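Local structure of T9SS C-terminal target domain-containing protein (Bacteroides cellulosilyticus, 5JVK) at residues Ala138-Glu143 / Asn177-Pro182; Gly199-Leu204 / Tyr241-Lys246. The protein is a family 39 glycoside hydrolase that probably hydrolyses O-glycosidic bonds in carbohydrates. All coordinates share one frame; numbering follows the deposited sequence.

Contact 1. Residues Ala138-Glu143 / Asn177-Pro182; sequences AWEHVE and NAIAYP
Two beta-alpha connections at the C-terminal end of the (beta/alpha)8 barrel meet here: residues 138-143, a short helical turn directly after strand 132-138, and residues 177-182, part of the long loop after strand 168-174. Asn177 meets both the indole of Trp139 and the backbone just past the turn. Asn177 CB sits over one face of the indole, 3.6 Å from the centroid of the five-membered ring of Trp139 and 17° off the ring normal, a CH-pi contact. With CG anti to the backbone N (chi1 -170°), its amide reaches the carbonyl of Glu143, the first residue beyond the helical turn, and Asn177 ND2 donates to Glu143 O over 2.8 Å, on a lone pair in the carbonyl plane. Asn177 OD1 turns back to accept a weak bond from Ala180 N. Glu143, extended beyond CG, splits its carboxylate between two aromatic residues. Trp139 NE1 gives a nearly in-plane bond to the anti lone pair of Glu143 OE1 at 2.9 Å, N-H...O 162°, whereas Tyr181 OH donates to Glu143 OE2 at 2.7 Å from above the carboxylate plane. The two rings meet obliquely, Trp139 CZ2 lying 4.0 Å from Tyr181 CD2. Nearer the surface, Ile179 CD1 touches Glu140 CD at 3.9 Å. An alanine in place of Trp139 would remove the indole face under Asn177 and the N-H to Glu143 OE1, and would probably loosen both the amide and the carboxylate. Gly147 N gives Glu143 OE2 a second donor; Trp139 also meets Phe173 of strand 168-174 and packs on Cys200 and Ala203 of helix 194-211.

Contact 2. Residues Gly199-Leu204 / Tyr241-Lys246; sequences GCANAL and YPTVKK
Apolar packing carries most of this interface. Val244 CG2, placed anti to the carbonyl carbon and beside the backbone N, meets the branch point of Leu204, with 3.7 Å between Val244 CG2 and Leu204 CG; Leu204 CD2 is equally near that methyl. The Leu204 side chain gets there with CG anti to its backbone N (chi1 177°), and the two side chains cross obliquely. Ala201 presents its methyl to Thr243, with Ala201 CB 3.8 Å from Thr243 CB, and the CA atoms of this pair are 6.1 Å apart. The short side chain at Ala201 is consistent with this close approach. Helices 194-211 and 229-247 are successive outer helices of the (beta/alpha)8 barrel, separated in sequence by strand 217-220; their segments here run nearly parallel, with axes 8.6 Å apart and a signed crossing angle of -18°. Among the contacts of mixed polarity, the backbone of helix 194-211 is touched at Ala201 O, which lies 4.0 Å from Val244 CG2. Toward the solvent side, Asn202, whose CB points away from helix 229-247, swings its amide back across Thr243, bringing Asn202 OD1 within 3.3 Å of Thr243 CG2, a van der Waals approach of oxygen to methyl. The hydroxyl of Thr243 is bonded within its own helix to Val239 O, so where Thr243 OG1 faces Ala201 CB, at 3.6 Å, it does so simply by packing.

How the contacts relate
Contact 1 is complete in the chain before contact 2 begins, and their centres are about 15 Å apart, yet they touch through helix 194-211. Trp139 of contact 1 lies against its 199-204 turns: Trp139 CZ2 is 3.2 Å from Cys200 N, and Trp139 NE1 is 3.4 Å from Ala203 CB. Tyr181 OH also packs on Gly199 CA, at 3.3 Å. Helix 194-211 is thus covered by the connections of contact 1 and flanked by helix 229-247 in contact 2. No residue of either contact is known to be catalytic; as in other clan GH-A enzymes, the catalytic glutamates probably lie at the C-terminal ends of the fourth and seventh barrel strands, 217-220 and 335-341.

Contact 1. Residues Ala138-Glu143 / Asn177-Pro182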
# COMPACT_ATOMS: atom_id res chain seq x y z
N ALA A 138 -19.17 4.60 6.68
CA ALA A 138 -19.74 5.60 7.57
C ALA A 138 -20.89 4.99 8.37
O ALA A 138 -21.80 4.39 7.80
CB ALA A 138 -20.21 6.80 6.78
N TRP A 139 -20.83 5.15 9.70
CA TRP A 139 -21.94 4.81 10.61
C TRP A 139 -23.23 5.51 10.16
O TRP A 139 -24.29 4.89 10.11
CB TRP A 139 -21.54 5.21 12.04
CG TRP A 139 -22.55 4.97 13.14
CD1 TRP A 139 -23.66 4.17 13.09
CD2 TRP A 139 -22.49 5.50 14.46
NE1 TRP A 139 -24.31 4.20 14.30
CE2 TRP A 139 -23.62 5.01 15.16
CE3 TRP A 139 -21.61 6.37 15.13
CZ2 TRP A 139 -23.87 5.35 16.50
CZ3 TRP A 139 -21.87 6.70 16.45
CH2 TRP A 139 -22.99 6.19 17.12
N GLU A 140 -23.11 6.79 9.83
CA GLU A 140 -24.18 7.59 9.21
C GLU A 140 -24.91 6.87 8.07
O GLU A 140 -26.14 6.83 8.04
CB GLU A 140 -23.59 8.92 8.71
CG GLU A 140 -24.60 9.95 8.22
CD GLU A 140 -23.97 11.31 8.01
OE1 GLU A 140 -23.34 11.84 8.96
OE2 GLU A 140 -24.12 11.87 6.90
N HIS A 141 -24.14 6.30 7.14
CA HIS A 141 -24.69 5.60 5.98
C HIS A 141 -25.30 4.22 6.31
O HIS A 141 -26.23 3.80 5.64
CB HIS A 141 -23.64 5.47 4.87
CG HIS A 141 -23.18 6.78 4.31
ND1 HIS A 141 -21.92 6.96 3.77
CD2 HIS A 141 -23.81 7.97 4.20
CE1 HIS A 141 -21.80 8.21 3.35
NE2 HIS A 141 -22.93 8.84 3.60
N VAL A 142 -24.77 3.54 7.33
CA VAL A 142 -25.32 2.23 7.75
C VAL A 142 -26.62 2.36 8.56
O VAL A 142 -27.53 1.55 8.38
CB VAL A 142 -24.26 1.35 8.48
CG1 VAL A 142 -24.88 0.35 9.46
CG2 VAL A 142 -23.44 0.59 7.45
N GLU A 143 -26.70 3.37 9.42
CA GLU A 143 -27.87 3.61 10.27
C GLU A 143 -28.42 5.02 9.98
O GLU A 143 -28.13 5.97 10.72
CB GLU A 143 -27.48 3.44 11.75
CG GLU A 143 -28.62 3.54 12.75
CD GLU A 143 -28.21 3.20 14.18
OE1 GLU A 143 -27.00 3.10 14.47
OE2 GLU A 143 -29.10 3.03 15.04
N ASN A 177 -22.64 9.73 13.87
CA ASN A 177 -24.00 9.63 13.33
C ASN A 177 -24.95 10.53 14.14
O ASN A 177 -25.79 10.06 14.91
CB ASN A 177 -24.45 8.16 13.35
CG ASN A 177 -25.75 7.93 12.59
OD1 ASN A 177 -26.27 8.81 11.90
ND2 ASN A 177 -26.29 6.72 12.71
N ALA A 178 -24.81 11.84 13.93
CA ALA A 178 -25.64 12.84 14.62
C ALA A 178 -27.11 12.84 14.16
O ALA A 178 -27.99 13.31 14.90
CB ALA A 178 -25.04 14.23 14.46
N ILE A 179 -27.37 12.34 12.95
CA ILE A 179 -28.73 12.24 12.41
C ILE A 179 -29.58 11.27 13.25
O ILE A 179 -30.69 11.62 13.67
CB ILE A 179 -28.73 11.82 10.91
CG1 ILE A 179 -28.08 12.91 10.05
CG2 ILE A 179 -30.15 11.56 10.41
CD1 ILE A 179 -27.66 12.45 8.67
N ALA A 180 -29.04 10.08 13.51
CA ALA A 180 -29.73 9.07 14.31
C ALA A 180 -29.74 9.40 15.80
O ALA A 180 -30.78 9.31 16.46
CB ALA A 180 -29.11 7.70 14.08
N TYR A 181 -28.57 9.78 16.33
CA TYR A 181 -28.38 10.04 17.77
C TYR A 181 -27.89 11.47 18.00
O TYR A 181 -26.71 11.69 18.29
CB TYR A 181 -27.38 9.03 18.36
CG TYR A 181 -27.79 7.59 18.19
CD1 TYR A 181 -28.48 6.91 19.19
CD2 TYR A 181 -27.50 6.90 17.01
CE1 TYR A 181 -28.86 5.58 19.03
CE2 TYR A 181 -27.88 5.58 16.84
CZ TYR A 181 -28.55 4.92 17.85
OH TYR A 181 -28.92 3.61 17.67
N PRO A 182 -28.80 12.47 17.89
CA PRO A 182 -28.39 13.87 18.05
C PRO A 182 -27.89 14.26 19.45
O PRO A 182 -27.15 15.24 19.59
CB PRO A 182 -29.65 14.66 17.67
CG PRO A 182 -30.78 13.72 17.91
CD PRO A 182 -30.25 12.35 17.61

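Contact 2. Residues Gly199-Leu204 / Tyr241-Lys246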
# COMPACT_ATOMS: atom_id res chain seq x y z
N GLY A 199 -25.70 2.21 20.15
CA GLY A 199 -26.07 2.42 18.75
C GLY A 199 -24.94 2.15 17.77
O GLY A 199 -25.17 1.57 16.71
N CYS A 200 -23.73 2.57 18.14
CA CYS A 200 -22.52 2.31 17.36
C CYS A 200 -22.20 0.82 17.32
O CYS A 200 -21.90 0.28 16.25
CB CYS A 200 -21.33 3.07 17.96
SG CYS A 200 -19.82 3.07 16.96
N ALA A 201 -22.29 0.16 18.48
CA ALA A 201 -22.04 -1.28 18.60
C ALA A 201 -22.99 -2.13 17.78
O ALA A 201 -22.56 -3.05 17.08
CB ALA A 201 -22.09 -1.69 20.06
N ASN A 202 -24.29 -1.82 17.85
CA ASN A 202 -25.30 -2.56 17.09
C ASN A 202 -25.27 -2.24 15.59
O ASN A 202 -25.66 -3.08 14.78
CB ASN A 202 -26.71 -2.30 17.66
CG ASN A 202 -26.88 -2.84 19.07
OD1 ASN A 202 -26.38 -3.92 19.40
ND2 ASN A 202 -27.62 -2.12 19.90
N ALA A 203 -24.82 -1.03 15.23
CA ALA A 203 -24.66 -0.65 13.82
C ALA A 203 -23.53 -1.42 13.15
O ALA A 203 -23.69 -1.90 12.02
CB ALA A 203 -24.41 0.84 13.70
N LEU A 204 -22.39 -1.53 13.83
CA LEU A 204 -21.26 -2.32 13.34
C LEU A 204 -21.59 -3.81 13.34
O LEU A 204 -21.26 -4.52 12.38
CB LEU A 204 -20.00 -2.07 14.18
CG LEU A 204 -18.73 -2.87 13.84
CD1 LEU A 204 -18.34 -2.70 12.38
CD2 LEU A 204 -17.58 -2.45 14.75
N TYR A 241 -16.97 -4.42 21.37
CA TYR A 241 -16.25 -5.70 21.22
C TYR A 241 -17.12 -6.94 21.49
O TYR A 241 -17.19 -7.81 20.63
CB TYR A 241 -14.97 -5.72 22.07
CG TYR A 241 -14.14 -6.98 21.89
CD1 TYR A 241 -13.30 -7.13 20.79
CD2 TYR A 241 -14.19 -8.01 22.83
CE1 TYR A 241 -12.53 -8.28 20.62
CE2 TYR A 241 -13.43 -9.16 22.67
CZ TYR A 241 -12.60 -9.29 21.57
OH TYR A 241 -11.85 -10.43 21.42
N PRO A 242 -17.80 -7.01 22.66
CA PRO A 242 -18.69 -8.17 22.87
C PRO A 242 -19.91 -8.21 21.94
O PRO A 242 -20.29 -9.29 21.50
CB PRO A 242 -19.13 -8.01 24.34
CG PRO A 242 -18.95 -6.57 24.64
CD PRO A 242 -17.75 -6.14 23.85
N THR A 243 -20.49 -7.05 21.63
CA THR A 243 -21.62 -6.95 20.69
C THR A 243 -21.29 -7.50 19.31
O THR A 243 -22.09 -8.21 18.70
CB THR A 243 -22.09 -5.49 20.52
OG1 THR A 243 -22.27 -4.87 21.80
CG2 THR A 243 -23.41 -5.42 19.75
N VAL A 244 -20.09 -7.17 18.81
CA VAL A 244 -19.66 -7.57 17.47
C VAL A 244 -19.15 -9.02 17.43
O VAL A 244 -19.48 -9.76 16.51
CB VAL A 244 -18.59 -6.60 16.92
CG1 VAL A 244 -18.01 -7.11 15.61
CG2 VAL A 244 -19.18 -5.21 16.72
N LYS A 245 -18.35 -9.42 18.42
CA LYS A 245 -17.77 -10.77 18.45
C LYS A 245 -18.79 -11.89 18.68
O LYS A 245 -18.57 -13.02 18.25
CB LYS A 245 -16.66 -10.86 19.51
CG LYS A 245 -15.43 -10.03 19.20
CD LYS A 245 -14.54 -10.65 18.13
CE LYS A 245 -13.68 -11.77 18.69
NZ LYS A 245 -12.72 -12.28 17.67
N LYS A 246 -19.90 -11.57 19.35
CA LYS A 246 -21.02 -12.51 19.51
C LYS A 246 -21.65 -12.84 18.16
O LYS A 246 -22.03 -13.98 17.90
CB LYS A 246 -22.07 -11.93 20.46
CG LYS A 246 -23.05 -12.94 21.02
CD LYS A 246 -23.79 -12.38 22.23
CE LYS A 246 -24.58 -13.44 22.98
NZ LYS A 246 -25.79 -13.88 22.24